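Local coordinates for pseudoazurin (Blue copper protein) (Sinorhizobium meliloti, PDB 3TU6), which probably carries electrons in the periplasm by means of a single copper ion held in a cupredoxin beta barrel, at residues Y4-L9 with D31-V36; M8-A13 with A37-H42; G49-G54 with G74-Q79. All blocks are in the same frame, centred on the assembly; numbering follows the deposited sequence.

Contact 1: residues Y4-L9 with D31-V36; sequences YRVEML and DTVTFV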
ATOM      1  N   TYR A   4       4.534  -7.523  -9.847  1.00 23.86           N
ATOM      2  CA  TYR A   4       3.132  -7.125  -9.734  1.00 23.49           C
ATOM      3  C   TYR A   4       2.922  -5.649 -10.051  1.00 23.73           C
ATOM      4  O   TYR A   4       3.872  -4.862 -10.064  1.00 22.54           O
ATOM      5  CB  TYR A   4       2.612  -7.452  -8.334  1.00 22.13           C
ATOM      6  CG  TYR A   4       2.642  -8.935  -8.041  1.00 22.23           C
ATOM      7  CD1 TYR A   4       1.782  -9.806  -8.703  1.00 20.33           C
ATOM      8  CD2 TYR A   4       3.540  -9.470  -7.119  1.00 15.84           C
ATOM      9  CE1 TYR A   4       1.807 -11.169  -8.454  1.00 22.01           C
ATOM     10  CE2 TYR A   4       3.571 -10.839  -6.860  1.00 12.32           C
ATOM     11  CZ  TYR A   4       2.699 -11.681  -7.533  1.00 23.69           C
ATOM     12  OH  TYR A   4       2.715 -13.033  -7.289  1.00 28.55           O
ATOM     13  N   ARG A   5       1.666  -5.293 -10.316  1.00 24.02           N
ATOM     14  CA  ARG A   5       1.282  -3.931 -10.686  1.00 24.96           C
ATOM     15  C   ARG A   5       0.189  -3.404  -9.764  1.00 22.18           C
ATOM     16  O   ARG A   5      -0.782  -4.103  -9.483  1.00 17.47           O
ATOM     17  CB  ARG A   5       0.760  -3.900 -12.125  1.00 26.73           C
ATOM     18  CG  ARG A   5       1.790  -4.237 -13.190  1.00 33.42           C
ATOM     19  CD  ARG A   5       2.851  -3.160 -13.306  1.00 42.16           C
ATOM     20  NE  ARG A   5       3.554  -3.207 -14.588  1.00 47.31           N
ATOM     21  CZ  ARG A   5       3.075  -2.742 -15.742  1.00 52.27           C
ATOM     22  NH1 ARG A   5       1.867  -2.185 -15.809  1.00 49.23           N
ATOM     23  NH2 ARG A   5       3.809  -2.840 -16.846  1.00 60.02           N
ATOM     24  N   VAL A   6       0.358  -2.167  -9.301  1.00 21.78           N
ATOM     25  CA  VAL A   6      -0.682  -1.458  -8.563  1.00 20.49           C
ATOM     26  C   VAL A   6      -0.955  -0.134  -9.263  1.00 19.75           C
ATOM     27  O   VAL A   6      -0.074   0.721  -9.344  1.00 21.60           O
ATOM     28  CB  VAL A   6      -0.264  -1.178  -7.109  1.00 20.90           C
ATOM     29  CG1 VAL A   6      -1.329  -0.347  -6.399  1.00 18.31           C
ATOM     30  CG2 VAL A   6      -0.019  -2.480  -6.371  1.00 14.44           C
ATOM     31  N   GLU A   7      -2.172   0.029  -9.773  1.00 19.82           N
ATOM     32  CA  GLU A   7      -2.550   1.250 -10.476  1.00 21.06           C
ATOM     33  C   GLU A   7      -2.965   2.337  -9.492  1.00 20.78           C
ATOM     34  O   GLU A   7      -3.677   2.069  -8.523  1.00 21.68           O
ATOM     35  CB  GLU A   7      -3.686   0.971 -11.461  1.00 21.63           C
ATOM     36  CG  GLU A   7      -3.297   0.022 -12.585  1.00 26.90           C
ATOM     37  CD  GLU A   7      -4.372  -0.108 -13.647  1.00 30.16           C
ATOM     38  OE1 GLU A   7      -4.017  -0.311 -14.826  1.00 37.42           O
ATOM     39  OE2 GLU A   7      -5.570  -0.006 -13.307  1.00 36.95           O
ATOM     40  N   MET A   8      -2.504   3.560  -9.746  1.00 20.51           N
ATOM     41  CA  MET A   8      -2.884   4.725  -8.949  1.00 20.45           C
ATOM     42  C   MET A   8      -3.987   5.456  -9.711  1.00 20.83           C
ATOM     43  O   MET A   8      -3.746   5.991 -10.795  1.00 19.40           O
ATOM     44  CB  MET A   8      -1.669   5.630  -8.716  1.00 20.46           C
ATOM     45  CG  MET A   8      -0.438   4.877  -8.210  1.00 18.97           C
ATOM     46  SD  MET A   8       0.936   5.930  -7.689  1.00 19.99           S
ATOM     47  CE  MET A   8       1.503   6.555  -9.277  1.00  8.45           C
ATOM     48  N   LEU A   9      -5.195   5.459  -9.147  1.00 21.81           N
ATOM     49  CA  LEU A   9      -6.400   5.856  -9.881  1.00 22.22           C
ATOM     50  C   LEU A   9      -7.251   6.888  -9.146  1.00 22.28           C
ATOM     51  O   LEU A   9      -7.289   6.922  -7.911  1.00 18.38           O
ATOM     52  CB  LEU A   9      -7.265   4.623 -10.149  1.00 24.34           C
ATOM     53  CG  LEU A   9      -6.687   3.559 -11.082  1.00 18.48           C
ATOM     54  CD1 LEU A   9      -7.432   2.244 -10.912  1.00 29.07           C
ATOM     55  CD2 LEU A   9      -6.746   4.035 -12.524  1.00 33.93           C
ATOM     56  N   ASP A  31       9.826 -10.586  -4.425  1.00 23.58           N
ATOM     57  CA  ASP A  31       8.993 -10.069  -5.515  1.00 24.42           C
ATOM     58  C   ASP A  31       9.076  -8.545  -5.585  1.00 25.73           C
ATOM     59  O   ASP A  31       9.536  -7.896  -4.642  1.00 26.58           O
ATOM     60  CB  ASP A  31       7.528 -10.490  -5.329  1.00 23.91           C
ATOM     61  CG  ASP A  31       7.309 -11.989  -5.496  1.00 25.24           C
ATOM     62  OD1 ASP A  31       8.172 -12.675  -6.088  1.00 21.34           O
ATOM     63  OD2 ASP A  31       6.253 -12.481  -5.044  1.00 20.96           O
ATOM     64  N   THR A  32       8.628  -7.985  -6.708  1.00 26.10           N
ATOM     65  CA  THR A  32       8.574  -6.536  -6.893  1.00 26.82           C
ATOM     66  C   THR A  32       7.151  -6.066  -7.181  1.00 26.31           C
ATOM     67  O   THR A  32       6.341  -6.810  -7.738  1.00 25.96           O
ATOM     68  CB  THR A  32       9.479  -6.072  -8.056  1.00 28.44           C
ATOM     69  OG1 THR A  32       9.015  -6.637  -9.289  1.00 25.33           O
ATOM     70  CG2 THR A  32      10.924  -6.483  -7.817  1.00 29.58           C
ATOM     71  N   VAL A  33       6.862  -4.826  -6.791  1.00 25.39           N
ATOM     72  CA  VAL A  33       5.598  -4.171  -7.110  1.00 25.43           C
ATOM     73  C   VAL A  33       5.886  -2.836  -7.793  1.00 24.72           C
ATOM     74  O   VAL A  33       6.612  -2.001  -7.252  1.00 25.94           O
ATOM     75  CB  VAL A  33       4.744  -3.931  -5.845  1.00 25.68           C
ATOM     76  CG1 VAL A  33       3.572  -3.006  -6.150  1.00 25.80           C
ATOM     77  CG2 VAL A  33       4.249  -5.251  -5.283  1.00 22.61           C
ATOM     78  N   THR A  34       5.320  -2.651  -8.984  1.00 23.88           N
ATOM     79  CA  THR A  34       5.483  -1.420  -9.749  1.00 22.00           C
ATOM     80  C   THR A  34       4.193  -0.613  -9.707  1.00 22.63           C
ATOM     81  O   THR A  34       3.111  -1.141  -9.973  1.00 23.13           O
ATOM     82  CB  THR A  34       5.841  -1.717 -11.216  1.00 24.44           C
ATOM     83  OG1 THR A  34       7.045  -2.493 -11.268  1.00 23.62           O
ATOM     84  CG2 THR A  34       6.032  -0.425 -12.002  1.00 21.89           C
ATOM     85  N   PHE A  35       4.310   0.668  -9.372  1.00 21.50           N
ATOM     86  CA  PHE A  35       3.152   1.552  -9.312  1.00 19.49           C
ATOM     87  C   PHE A  35       2.944   2.230 -10.658  1.00 20.28           C
ATOM     88  O   PHE A  35       3.894   2.709 -11.266  1.00 21.98           O
ATOM     89  CB  PHE A  35       3.317   2.567  -8.182  1.00 18.10           C
ATOM     90  CG  PHE A  35       3.204   1.949  -6.823  1.00 14.54           C
ATOM     91  CD1 PHE A  35       1.968   1.837  -6.213  1.00  7.02           C
ATOM     92  CD2 PHE A  35       4.319   1.435  -6.179  1.00 16.13           C
ATOM     93  CE1 PHE A  35       1.845   1.249  -4.970  1.00 16.77           C
ATOM     94  CE2 PHE A  35       4.203   0.842  -4.928  1.00 22.35           C
ATOM     95  CZ  PHE A  35       2.959   0.747  -4.323  1.00 13.62           C
ATOM     96  N   VAL A  36       1.696   2.243 -11.121  1.00 22.05           N
ATOM     97  CA  VAL A  36       1.358   2.741 -12.450  1.00 21.96           C
ATOM     98  C   VAL A  36       0.534   4.017 -12.329  1.00 21.49           C
ATOM     99  O   VAL A  36      -0.475   4.048 -11.622  1.00 20.59           O
ATOM    100  CB  VAL A  36       0.551   1.692 -13.244  1.00 21.74           C
ATOM    101  CG1 VAL A  36       0.338   2.149 -14.685  1.00 22.53           C
ATOM    102  CG2 VAL A  36       1.257   0.340 -13.207  1.00 24.81           C
TER
HETATM  103  O   HOH W   1       6.751  -5.224 -10.254  1.00 21.91           O
HETATM  104  O   HOH W   2       4.366 -14.238  -5.744  1.00 22.32           O
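Tyr4 to Met8 and Thr32 to Val36 run as parallel neighbours in the cupredoxin beta barrel, joined by five backbone hydrogen bonds. Every second residue takes part: Tyr4 N donates to Thr32 O, Thr34 N to Tyr4 O, Val6 N to Thr34 O, Val36 N to Val6 O, and Met8 N to Val36 O. On the face with Tyr4 and Val33, Val6 forks between two partners. Its CG1, anti to the backbone N (chi1 176°), lies 3.8 Å from Phe35 CE1, whereas its CG2 reaches Val33 CG1 at 3.6 Å. Val33 CG1 also sits over one face of the Phe35 ring, offset toward the rim. Met8 crosses Phe35 at about a right angle and packs SD on Phe35 CB; the sulfur lies 5.5 Å from the centroid of the Phe35 ring, an oblique Met-aromatic contact. An alanine in place of this methionine would lack the sulfur and CE, and would probably open a gap beside Phe35 CB and leave the ring without its Met-aromatic partner. On the other face, Arg5 bends at chi2 (-68°) and carries NH1 to 3.7 Å from Val36 CG2.

Beyond this shell, Phe20 and Ile25 of strand 19-27 pack on Val6, and Tyr78 meets the Phe35 ring edge-to-face. Thr34 OG1 is hydrogen-bonded to Thr67 OG1 and shares a water with Thr32 OG1 and Tyr4 O. At the start of the pair, Asp31 OD2 accepts from Gln28 N and lies at the Tyr4 ring edge, 3.6 Å from CE2. A second water, hydrogen-bonded to Tyr4 OH, donates to Asp31 OD2 at 2.7 Å.

Contact 2: residues M8-A13 with A37-H42; sequences MLNKAA and AKDKGH. With CU (copper (II) ion), chain B.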
ATOM      1  N   MET A   8      -2.504   3.560  -9.746  1.00 20.51           N
ATOM      2  CA  MET A   8      -2.884   4.725  -8.949  1.00 20.45           C
ATOM      3  C   MET A   8      -3.987   5.456  -9.711  1.00 20.83           C
ATOM      4  O   MET A   8      -3.746   5.991 -10.795  1.00 19.40           O
ATOM      5  CB  MET A   8      -1.669   5.630  -8.716  1.00 20.46           C
ATOM      6  CG  MET A   8      -0.438   4.877  -8.210  1.00 18.97           C
ATOM      7  SD  MET A   8       0.936   5.930  -7.689  1.00 19.99           S
ATOM      8  CE  MET A   8       1.503   6.555  -9.277  1.00  8.45           C
ATOM      9  N   LEU A   9      -5.195   5.459  -9.147  1.00 21.81           N
ATOM     10  CA  LEU A   9      -6.400   5.856  -9.881  1.00 22.22           C
ATOM     11  C   LEU A   9      -7.251   6.888  -9.146  1.00 22.28           C
ATOM     12  O   LEU A   9      -7.289   6.922  -7.911  1.00 18.38           O
ATOM     13  CB  LEU A   9      -7.265   4.623 -10.149  1.00 24.34           C
ATOM     14  CG  LEU A   9      -6.687   3.559 -11.082  1.00 18.48           C
ATOM     15  CD1 LEU A   9      -7.432   2.244 -10.912  1.00 29.07           C
ATOM     16  CD2 LEU A   9      -6.746   4.035 -12.524  1.00 33.93           C
ATOM     17  N   ASN A  10      -7.949   7.712  -9.925  1.00 23.00           N
ATOM     18  CA  ASN A  10      -8.933   8.644  -9.383  1.00 24.30           C
ATOM     19  C   ASN A  10     -10.216   7.919  -8.991  1.00 24.67           C
ATOM     20  O   ASN A  10     -10.808   8.218  -7.955  1.00 23.86           O
ATOM     21  CB  ASN A  10      -9.259   9.747 -10.399  1.00 25.34           C
ATOM     22  CG  ASN A  10      -8.105  10.709 -10.615  1.00 23.04           C
ATOM     23  OD1 ASN A  10      -7.031  10.559 -10.031  1.00 22.51           O
ATOM     24  ND2 ASN A  10      -8.325  11.708 -11.459  1.00 18.47           N
ATOM     25  N   LYS A  11     -10.637   6.973  -9.829  1.00 25.73           N
ATOM     26  CA  LYS A  11     -11.847   6.188  -9.592  1.00 27.92           C
ATOM     27  C   LYS A  11     -11.551   4.702  -9.796  1.00 27.80           C
ATOM     28  O   LYS A  11     -11.107   4.296 -10.870  1.00 30.68           O
ATOM     29  CB  LYS A  11     -12.958   6.644 -10.542  1.00 29.36           C
ATOM     30  CG  LYS A  11     -14.308   5.956 -10.348  1.00 34.19           C
ATOM     31  CD  LYS A  11     -14.962   6.340  -9.032  1.00 42.12           C
ATOM     32  CE  LYS A  11     -16.392   5.828  -8.961  1.00 47.27           C
ATOM     33  NZ  LYS A  11     -17.048   6.171  -7.670  1.00 50.08           N
ATOM     34  N   ALA A  12     -11.800   3.901  -8.762  1.00 27.94           N
ATOM     35  CA  ALA A  12     -11.544   2.460  -8.806  1.00 28.39           C
ATOM     36  C   ALA A  12     -12.765   1.693  -9.310  1.00 29.41           C
ATOM     37  O   ALA A  12     -13.828   2.272  -9.533  1.00 30.15           O
ATOM     38  CB  ALA A  12     -11.139   1.956  -7.428  1.00 25.82           C
ATOM     39  N   ALA A  13     -12.600   0.383  -9.482  1.00 32.31           N
ATOM     40  CA  ALA A  13     -13.688  -0.491  -9.926  1.00 34.82           C
ATOM     41  C   ALA A  13     -14.797  -0.606  -8.879  1.00 35.97           C
ATOM     42  O   ALA A  13     -15.980  -0.611  -9.223  1.00 37.24           O
ATOM     43  CB  ALA A  13     -13.148  -1.873 -10.270  1.00 35.75           C
ATOM     44  N   ALA A  37       0.968   5.066 -13.024  1.00 22.05           N
ATOM     45  CA  ALA A  37       0.277   6.350 -13.007  1.00 23.47           C
ATOM     46  C   ALA A  37      -0.784   6.391 -14.101  1.00 24.09           C
ATOM     47  O   ALA A  37      -0.661   7.151 -15.064  1.00 24.79           O
ATOM     48  CB  ALA A  37       1.276   7.491 -13.186  1.00 24.20           C
ATOM     49  N   LYS A  38      -1.824   5.573 -13.950  1.00 24.10           N
ATOM     50  CA  LYS A  38      -2.913   5.528 -14.929  1.00 25.66           C
ATOM     51  C   LYS A  38      -3.670   6.855 -14.942  1.00 25.12           C
ATOM     52  O   LYS A  38      -4.007   7.371 -16.007  1.00 29.06           O
ATOM     53  CB  LYS A  38      -3.864   4.366 -14.635  1.00 25.49           C
ATOM     54  CG  LYS A  38      -4.886   4.118 -15.738  1.00 30.92           C
ATOM     55  CD  LYS A  38      -5.451   2.710 -15.680  1.00 38.67           C
ATOM     56  CE  LYS A  38      -6.411   2.449 -16.830  1.00 45.86           C
ATOM     57  NZ  LYS A  38      -6.877   1.034 -16.859  1.00 48.14           N
ATOM     58  N   ASP A  39      -3.931   7.390 -13.750  1.00 23.93           N
ATOM     59  CA  ASP A  39      -4.388   8.769 -13.586  1.00 25.72           C
ATOM     60  C   ASP A  39      -3.270   9.582 -12.937  1.00 25.43           C
ATOM     61  O   ASP A  39      -2.506   9.055 -12.124  1.00 21.88           O
ATOM     62  CB  ASP A  39      -5.650   8.827 -12.720  1.00 24.20           C
ATOM     63  CG  ASP A  39      -6.862   8.219 -13.405  1.00 30.01           C
ATOM     64  OD1 ASP A  39      -7.025   8.416 -14.629  1.00 26.85           O
ATOM     65  OD2 ASP A  39      -7.661   7.552 -12.715  1.00 27.71           O
ATOM     66  N   LYS A  40      -3.176  10.860 -13.296  1.00 25.17           N
ATOM     67  CA  LYS A  40      -2.097  11.721 -12.810  1.00 26.02           C
ATOM     68  C   LYS A  40      -2.431  12.355 -11.462  1.00 25.53           C
ATOM     69  O   LYS A  40      -3.594  12.408 -11.055  1.00 26.47           O
ATOM     70  CB  LYS A  40      -1.785  12.818 -13.832  1.00 28.32           C
ATOM     71  CG  LYS A  40      -1.452  12.307 -15.231  1.00 29.94           C
ATOM     72  CD  LYS A  40      -0.208  11.428 -15.243  1.00 33.63           C
ATOM     73  CE  LYS A  40       0.193  11.062 -16.665  1.00 44.28           C
ATOM     74  NZ  LYS A  40       1.418  10.216 -16.707  1.00 47.50           N
ATOM     75  N   GLY A  41      -1.394  12.830 -10.776  1.00 24.49           N
ATOM     76  CA  GLY A  41      -1.540  13.522  -9.497  1.00 24.38           C
ATOM     77  C   GLY A  41      -1.342  12.653  -8.266  1.00 23.12           C
ATOM     78  O   GLY A  41      -1.544  13.122  -7.146  1.00 23.11           O
ATOM     79  N   HIS A  42      -0.942  11.396  -8.461  1.00 23.32           N
ATOM     80  CA  HIS A  42      -0.721  10.470  -7.345  1.00 22.41           C
ATOM     81  C   HIS A  42       0.751  10.120  -7.179  1.00 21.77           C
ATOM     82  O   HIS A  42       1.553  10.276  -8.102  1.00 23.36           O
ATOM     83  CB  HIS A  42      -1.512   9.175  -7.547  1.00 22.89           C
ATOM     84  CG  HIS A  42      -2.963   9.387  -7.839  1.00 24.26           C
ATOM     85  ND1 HIS A  42      -3.875   9.739  -6.867  1.00 19.16           N
ATOM     86  CD2 HIS A  42      -3.664   9.287  -8.993  1.00 20.83           C
ATOM     87  CE1 HIS A  42      -5.073   9.853  -7.413  1.00 20.35           C
ATOM     88  NE2 HIS A  42      -4.972   9.582  -8.701  1.00 19.71           N
TER
HETATM   89 CU    CU B 201      -3.548  10.011  -4.908  1.00 19.69          CU
HETATM   90  O   HOH W   3      -5.937  12.844 -12.746  1.00 21.30           O
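His42 and Asn10 meet with ring and amide planes 70° apart, the imidazole NE2 donating to Asn10 OD1 over 2.6 Å. The donor lies almost in line with the amide C=O, but the bond is bent at the hydrogen, as the oxygen sits somewhat out of the ring plane. The other nitrogen of the ring, His42 ND1, binds the copper ion at 2.0 Å, and with both nitrogens engaged the rotation of the imidazole is fixed. Leu9 N lies over one face of this ring. Met8 and His42 slide past each other in opposite directions, with Met8 CB 3.7 Å from His42 CB. Met8 CE continues to Ala37, where it packs against CA and CB.

Asp39 holds Asn10 from another quarter. Its carboxylate plane is turned 38° from the amide, and OD2, met on its anti side, accepts Asn10 N at 2.8 Å in a nearly straight bond. Asp39 CB in turn lies 3.5 Å from Asn10 OD1, and Asn10 CG, anti to its own carbonyl carbon (chi1 -70°), carries the amide across to that CB and on to the imidazole. Asn10 ND2 donates to a water that itself donates to Lys40 O, so both ends of the amide are tied to the 37-42 loop. Asp39 N makes a longer backbone hydrogen bond to Met8 O, 3.3 Å. Leu9 CD2 packs on the aliphatic part of Lys38, 3.6 Å from its CB.

Cys80, His83 and Met88 complete the metal site. Two histidines, a cysteine and a methionine form the type 1 copper site of cupredoxins, and here the loop histidine is held in place through its second nitrogen.

Contact 3: residues G49-G54 with G74-Q79; sequences GGAPEG and GVYMYQ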
ATOM      1  N   GLY A  49       6.653   3.983   9.998  1.00 29.90           N
ATOM      2  CA  GLY A  49       6.422   2.840  10.882  1.00 30.76           C
ATOM      3  C   GLY A  49       5.493   1.789  10.292  1.00 30.24           C
ATOM      4  O   GLY A  49       4.973   0.939  11.021  1.00 31.64           O
ATOM      5  N   GLY A  50       5.298   1.831   8.975  1.00 27.92           N
ATOM      6  CA  GLY A  50       4.363   0.933   8.295  1.00 27.52           C
ATOM      7  C   GLY A  50       5.025  -0.210   7.545  1.00 27.92           C
ATOM      8  O   GLY A  50       4.465  -0.721   6.576  1.00 26.53           O
ATOM      9  N   ALA A  51       6.211  -0.616   7.993  1.00 29.14           N
ATOM     10  CA  ALA A  51       6.943  -1.720   7.374  1.00 29.67           C
ATOM     11  C   ALA A  51       7.659  -2.539   8.442  1.00 31.35           C
ATOM     12  O   ALA A  51       7.900  -2.040   9.544  1.00 29.85           O
ATOM     13  CB  ALA A  51       7.943  -1.186   6.362  1.00 29.94           C
ATOM     14  N   PRO A  52       8.001  -3.802   8.126  1.00 32.76           N
ATOM     15  CA  PRO A  52       8.737  -4.619   9.092  1.00 34.57           C
ATOM     16  C   PRO A  52      10.144  -4.077   9.339  1.00 36.47           C
ATOM     17  O   PRO A  52      10.714  -3.415   8.469  1.00 33.80           O
ATOM     18  CB  PRO A  52       8.787  -6.001   8.427  1.00 34.71           C
ATOM     19  CG  PRO A  52       8.597  -5.746   6.981  1.00 35.04           C
ATOM     20  CD  PRO A  52       7.729  -4.533   6.874  1.00 31.53           C
ATOM     21  N   GLU A  53      10.683  -4.353  10.523  1.00 39.48           N
ATOM     22  CA  GLU A  53      11.989  -3.830  10.923  1.00 42.63           C
ATOM     23  C   GLU A  53      13.082  -4.258   9.945  1.00 42.51           C
ATOM     24  O   GLU A  53      13.126  -5.413   9.521  1.00 42.61           O
ATOM     25  CB  GLU A  53      12.344  -4.297  12.339  1.00 45.34           C
ATOM     26  CG  GLU A  53      11.447  -3.712  13.429  1.00 52.79           C
ATOM     27  CD  GLU A  53      11.842  -4.150  14.830  1.00 59.87           C
ATOM     28  OE1 GLU A  53      12.632  -5.110  14.967  1.00 67.22           O
ATOM     29  OE2 GLU A  53      11.356  -3.533  15.801  1.00 64.59           O
ATOM     30  N   GLY A  54      13.944  -3.312   9.579  1.00 43.26           N
ATOM     31  CA  GLY A  54      15.061  -3.576   8.673  1.00 44.44           C
ATOM     32  C   GLY A  54      14.705  -3.579   7.195  1.00 44.16           C
ATOM     33  O   GLY A  54      15.553  -3.894   6.355  1.00 44.70           O
ATOM     34  N   GLY A  74       6.403  -9.493   5.668  1.00 29.65           N
ATOM     35  CA  GLY A  74       5.567  -8.664   6.533  1.00 28.90           C
ATOM     36  C   GLY A  74       4.588  -7.814   5.746  1.00 27.54           C
ATOM     37  O   GLY A  74       4.477  -7.944   4.524  1.00 27.13           O
ATOM     38  N   VAL A  75       3.877  -6.945   6.456  1.00 26.09           N
ATOM     39  CA  VAL A  75       2.923  -6.029   5.846  1.00 24.95           C
ATOM     40  C   VAL A  75       3.571  -4.664   5.633  1.00 24.45           C
ATOM     41  O   VAL A  75       4.174  -4.104   6.552  1.00 23.88           O
ATOM     42  CB  VAL A  75       1.669  -5.851   6.725  1.00 24.41           C
ATOM     43  CG1 VAL A  75       0.656  -4.950   6.031  1.00 17.01           C
ATOM     44  CG2 VAL A  75       1.054  -7.203   7.049  1.00 25.17           C
ATOM     45  N   TYR A  76       3.444  -4.146   4.414  1.00 21.27           N
ATOM     46  CA  TYR A  76       3.945  -2.826   4.056  1.00 20.52           C
ATOM     47  C   TYR A  76       2.755  -1.894   3.835  1.00 19.49           C
ATOM     48  O   TYR A  76       1.978  -2.095   2.901  1.00 17.31           O
ATOM     49  CB  TYR A  76       4.782  -2.904   2.777  1.00 20.99           C
ATOM     50  CG  TYR A  76       6.084  -3.667   2.915  1.00 20.52           C
ATOM     51  CD1 TYR A  76       6.095  -5.056   3.045  1.00 27.86           C
ATOM     52  CD2 TYR A  76       7.307  -3.003   2.891  1.00 19.22           C
ATOM     53  CE1 TYR A  76       7.289  -5.757   3.164  1.00 22.66           C
ATOM     54  CE2 TYR A  76       8.503  -3.696   3.010  1.00 21.45           C
ATOM     55  CZ  TYR A  76       8.489  -5.070   3.144  1.00 24.29           C
ATOM     56  OH  TYR A  76       9.678  -5.752   3.262  1.00 29.50           O
ATOM     57  N   MET A  77       2.608  -0.889   4.698  1.00 19.69           N
ATOM     58  CA  MET A  77       1.543   0.105   4.564  1.00 20.04           C
ATOM     59  C   MET A  77       2.093   1.364   3.902  1.00 20.26           C
ATOM     60  O   MET A  77       3.018   1.991   4.421  1.00 21.13           O
ATOM     61  CB  MET A  77       0.957   0.461   5.932  1.00 20.04           C
ATOM     62  CG  MET A  77       0.372  -0.722   6.696  1.00 20.00           C
ATOM     63  SD  MET A  77      -1.013  -1.529   5.871  1.00 22.39           S
ATOM     64  CE  MET A  77      -2.240  -0.221   5.881  1.00 13.33           C
ATOM     65  N   TYR A  78       1.517   1.723   2.755  1.00 19.93           N
ATOM     66  CA  TYR A  78       1.968   2.876   1.976  1.00 19.40           C
ATOM     67  C   TYR A  78       0.796   3.807   1.665  1.00 19.70           C
ATOM     68  O   TYR A  78      -0.367   3.428   1.822  1.00 20.59           O
ATOM     69  CB  TYR A  78       2.654   2.410   0.688  1.00 18.97           C
ATOM     70  CG  TYR A  78       1.736   1.735  -0.308  1.00 19.57           C
ATOM     71  CD1 TYR A  78       1.046   2.480  -1.259  1.00 10.53           C
ATOM     72  CD2 TYR A  78       1.560   0.353  -0.302  1.00 17.58           C
ATOM     73  CE1 TYR A  78       0.201   1.874  -2.169  1.00 13.39           C
ATOM     74  CE2 TYR A  78       0.719  -0.267  -1.220  1.00 20.81           C
ATOM     75  CZ  TYR A  78       0.043   0.501  -2.151  1.00 16.49           C
ATOM     76  OH  TYR A  78      -0.792  -0.095  -3.066  1.00 16.41           O
ATOM     77  N   GLN A  79       1.111   5.019   1.215  1.00 16.70           N
ATOM     78  CA  GLN A  79       0.097   6.053   1.016  1.00 16.99           C
ATOM     79  C   GLN A  79       0.363   6.923  -0.205  1.00 16.63           C
ATOM     80  O   GLN A  79       1.467   6.927  -0.752  1.00 19.00           O
ATOM     81  CB  GLN A  79       0.032   6.954   2.254  1.00 16.59           C
ATOM     82  CG  GLN A  79       1.299   7.778   2.496  1.00 19.08           C
ATOM     83  CD  GLN A  79       1.178   8.712   3.686  1.00 27.50           C
ATOM     84  OE1 GLN A  79       0.669   8.333   4.741  1.00 29.16           O
ATOM     85  NE2 GLN A  79       1.655   9.940   3.521  1.00 25.64           N
TER
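This is a buried packing of a loop against a strand: in the loop that follows strand 45-46, Gly50 to Pro52 run roughly antiparallel to Gly74 to Met77 of strand 74-79. A single hydrogen bond joins the two backbones, from Met77 N to Gly50 O. It is short, 2.6 Å, and nearly straight, with the donor in the carbonyl plane. The same oxygen also receives a CA-H...O contact from Tyr76 CA at 3.3 Å, and Met77 CB and CG lie near it.

Next along the loop, Pro52 crosses the Tyr76 side chain at about a right angle and sets CD over the centre of the ring, 3.9 Å from the centroid, in a CH-pi contact. Tyr76 CG stands anti to its carbonyl carbon (chi1 -67°), which turns one ring face to Pro52 CD. Ala51 CB approaches the same ring obliquely, 4.0 Å from CD2. Pro52 CD also reaches Val75 O at 3.6 Å.

Two glycines allow the close approach. A beta carbon on Gly50 would run into Met77 O, and one on Gly74 would strike Pro52 CG as well as the carbonyl oxygen of the residue before.

Outside the pair, Tyr76 OH is hydrogen-bonded to Lys72 O. Asn99 OD1 accepts a hydrogen bond from Val75 N, and Pro52 packs on the same asparagine. Strand 74-79 lies between 45-46 and 89-94 in the sheet: backbone hydrogen bonds join Tyr76 to Ile92 and Met77 to Met47, while the side chains of Tyr76 and Met77 pack on Val94 and Ala91.

In the fold
Contacts 1 and 2 share Met8 and Leu9 at the end of strand 3-9, their centres 12 Å apart; contact 2 takes over where the parallel pairing of contact 1 stops. Met8 joins the barrel interior to the metal site, its side chain about 6 Å from the copper ion. Contact 3 lies on another part of the same sheet, its centre 16 Å from that of contact 1, and its strand 74-79 leads directly to the copper ligand Cys80. The two meet through Tyr78: Phe35 CE1 is 3.3 Å from Tyr78 CE1, and Val6 CG1 is 3.4 Å from Tyr78 OH. Contacts 2 and 3 lie on opposite sides of the chain's centre, 22 Å apart between centres, without touching.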